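Local coordinates for protein putative pterin-4-alpha-carbinolamine dehydratase (Brucella melitensis, PDB 3JST) that probably catalyses the dehydration of 4a-hydroxytetrahydrobiopterin to 6,7-dihydrobiopterin, with loss of water, at residues A[19-24]-A[69-74]. Residues are numbered along the deposited sequence; the frame is centred on the assembly and turned at random.
Sequences DGWQKV and VDVTLA. With EDO (1,2-ethanediol), chain C.
Trp21 reaches across strand 30-35 to meet Val71 and Leu73 of strand 68-73. The two segments lie on strands that are not neighbours in the antiparallel sheet, and no hydrogen bond links them. From CB, CG stands beside the backbone N (chi1 -69°), which carries the indole over strand 30-35. On the way the side chain touches Ile30 and Arg32 of that strand and Ala89 of helix 83-96. NE1 is hydrogen-bonded to Asn93 OD1. The six-membered ring ends at the contact. Trp21 CZ3 comes 3.7 Å from Leu73 CD1. At the far corner, Trp21 CH2 is 3.5 Å from the same Leu73 CD1. Val71 CG1 meets the ring edge, near its plane, 3.8 Å from Trp21 CH2. Met92 and Met88 touch Val71 and Leu73 respectively. This is the buried layer between the four-stranded sheet and helix 83-96 of the pterin-4a-carbinolamine dehydratase fold.

Thr72 projects from the other face of the strand. Its CG2 lies 4.1 Å from Val24 CG2, a light touch. Its OG1 shares a hydrogen bond of 2.7 Å with O2 of a 1,2-ethanediol, probably from the crystallisation liquor. The chemistry across the segments is thus wholly apolar, while the Asn93 side chain satisfies the indole N-H.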
loop_
_atom_site.group_PDB
_atom_site.type_symbol
_atom_site.label_atom_id
_atom_site.label_comp_id
_atom_site.label_asym_id
_atom_site.label_seq_id
_atom_site.Cartn_x
_atom_site.Cartn_y
_atom_site.Cartn_z
ATOM N N ASP A 19 -10.149 1.805 1.894
ATOM C CA ASP A 19 -10.870 2.241 0.695
ATOM C C ASP A 19 -9.961 2.233 -0.539
ATOM O O ASP A 19 -8.843 2.738 -0.496
ATOM C CB ASP A 19 -11.464 3.644 0.902
ATOM C CG ASP A 19 -12.283 4.119 -0.295
ATOM O OD1 ASP A 19 -13.156 3.365 -0.769
ATOM O OD2 ASP A 19 -12.046 5.252 -0.764
ATOM N N GLY A 20 -10.453 1.638 -1.623
ATOM C CA GLY A 20 -9.731 1.585 -2.895
ATOM C C GLY A 20 -8.726 0.452 -3.034
ATOM O O GLY A 20 -8.196 0.236 -4.126
ATOM N N TRP A 21 -8.451 -0.271 -1.943
ATOM C CA TRP A 21 -7.478 -1.367 -1.973
ATOM C C TRP A 21 -8.143 -2.712 -2.276
ATOM O O TRP A 21 -9.259 -2.994 -1.812
ATOM C CB TRP A 21 -6.697 -1.445 -0.655
ATOM C CG TRP A 21 -5.757 -0.293 -0.461
ATOM C CD1 TRP A 21 -6.061 0.938 0.045
ATOM C CD2 TRP A 21 -4.359 -0.259 -0.789
ATOM N NE1 TRP A 21 -4.938 1.735 0.062
ATOM C CE2 TRP A 21 -3.880 1.025 -0.442
ATOM C CE3 TRP A 21 -3.466 -1.189 -1.336
ATOM C CZ2 TRP A 21 -2.551 1.403 -0.630
ATOM C CZ3 TRP A 21 -2.143 -0.816 -1.516
ATOM C CH2 TRP A 21 -1.699 0.476 -1.168
ATOM N N GLN A 22 -7.446 -3.535 -3.059
ATOM C CA GLN A 22 -7.928 -4.866 -3.430
ATOM C C GLN A 22 -6.782 -5.865 -3.380
ATOM O O GLN A 22 -5.617 -5.487 -3.467
ATOM C CB GLN A 22 -8.521 -4.850 -4.847
ATOM C CG GLN A 22 -9.585 -3.777 -5.089
ATOM C CD GLN A 22 -9.982 -3.657 -6.558
ATOM O OE1 GLN A 22 -9.611 -4.495 -7.390
ATOM N NE2 GLN A 22 -10.731 -2.605 -6.885
ATOM N N LYS A 23 -7.118 -7.143 -3.246
ATOM C CA LYS A 23 -6.124 -8.201 -3.363
ATOM C C LYS A 23 -5.669 -8.276 -4.813
ATOM O O LYS A 23 -6.483 -8.175 -5.725
ATOM C CB LYS A 23 -6.704 -9.554 -2.943
ATOM C CG LYS A 23 -5.688 -10.691 -3.011
ATOM C CD LYS A 23 -6.297 -12.035 -2.634
ATOM C CE LYS A 23 -5.283 -13.160 -2.802
ATOM N NZ LYS A 23 -4.761 -13.226 -4.203
ATOM N N VAL A 24 -4.371 -8.456 -5.024
ATOM C CA VAL A 24 -3.851 -8.636 -6.375
ATOM C C VAL A 24 -4.253 -10.020 -6.868
ATOM O O VAL A 24 -4.083 -11.015 -6.168
ATOM C CB VAL A 24 -2.326 -8.464 -6.441
ATOM C CG1 VAL A 24 -1.799 -8.823 -7.845
ATOM C CG2 VAL A 24 -1.947 -7.043 -6.071
ATOM N N VAL A 69 -0.456 7.042 -9.612
ATOM C CA VAL A 69 0.460 6.212 -8.836
ATOM C C VAL A 69 -0.210 4.878 -8.507
ATOM O O VAL A 69 -1.231 4.851 -7.816
ATOM C CB VAL A 69 0.906 6.881 -7.513
ATOM C CG1 VAL A 69 2.041 6.081 -6.889
ATOM C CG2 VAL A 69 1.319 8.326 -7.746
ATOM N N ASP A 70 0.355 3.787 -9.026
ATOM C CA ASP A 70 -0.131 2.443 -8.736
ATOM C C ASP A 70 0.776 1.815 -7.696
ATOM O O ASP A 70 1.985 1.750 -7.894
ATOM C CB ASP A 70 -0.125 1.577 -10.000
ATOM C CG ASP A 70 -0.944 2.180 -11.120
ATOM O OD1 ASP A 70 -2.013 2.750 -10.835
ATOM O OD2 ASP A 70 -0.504 2.094 -12.284
ATOM N N VAL A 71 0.184 1.343 -6.601
ATOM C CA VAL A 71 0.935 0.772 -5.488
ATOM C C VAL A 71 0.547 -0.687 -5.258
ATOM O O VAL A 71 -0.641 -1.019 -5.227
ATOM C CB VAL A 71 0.671 1.557 -4.184
ATOM C CG1 VAL A 71 1.529 1.014 -3.045
ATOM C CG2 VAL A 71 0.925 3.048 -4.394
ATOM N N THR A 72 1.558 -1.544 -5.113
ATOM C CA THR A 72 1.385 -2.929 -4.676
ATOM C C THR A 72 2.209 -3.164 -3.409
ATOM O O THR A 72 3.391 -2.800 -3.349
ATOM C CB THR A 72 1.837 -3.929 -5.759
ATOM O OG1 THR A 72 1.019 -3.773 -6.924
ATOM C CG2 THR A 72 1.729 -5.369 -5.259
ATOM N N LEU A 73 1.584 -3.776 -2.405
ATOM C CA LEU A 73 2.226 -4.020 -1.116
ATOM C C LEU A 73 2.201 -5.501 -0.756
ATOM O O LEU A 73 1.154 -6.146 -0.814
ATOM C CB LEU A 73 1.526 -3.224 -0.011
ATOM C CG LEU A 73 1.440 -1.702 -0.173
ATOM C CD1 LEU A 73 0.576 -1.106 0.935
ATOM C CD2 LEU A 73 2.821 -1.055 -0.193
ATOM N N ALA A 74 3.372 -6.019 -0.395
ATOM C CA ALA A 74 3.523 -7.343 0.203
ATOM C C ALA A 74 4.785 -7.305 1.064
ATOM O O ALA A 74 5.623 -6.418 0.897
ATOM C CB ALA A 74 3.645 -8.417 -0.873
HETATM C C1 EDO C . 3.347 -2.276 -8.867
HETATM O O1 EDO C . 3.705 -2.379 -10.250
HETATM C C2 EDO C . 2.341 -1.155 -8.677
HETATM O O2 EDO C . 1.016 -1.689 -8.715
#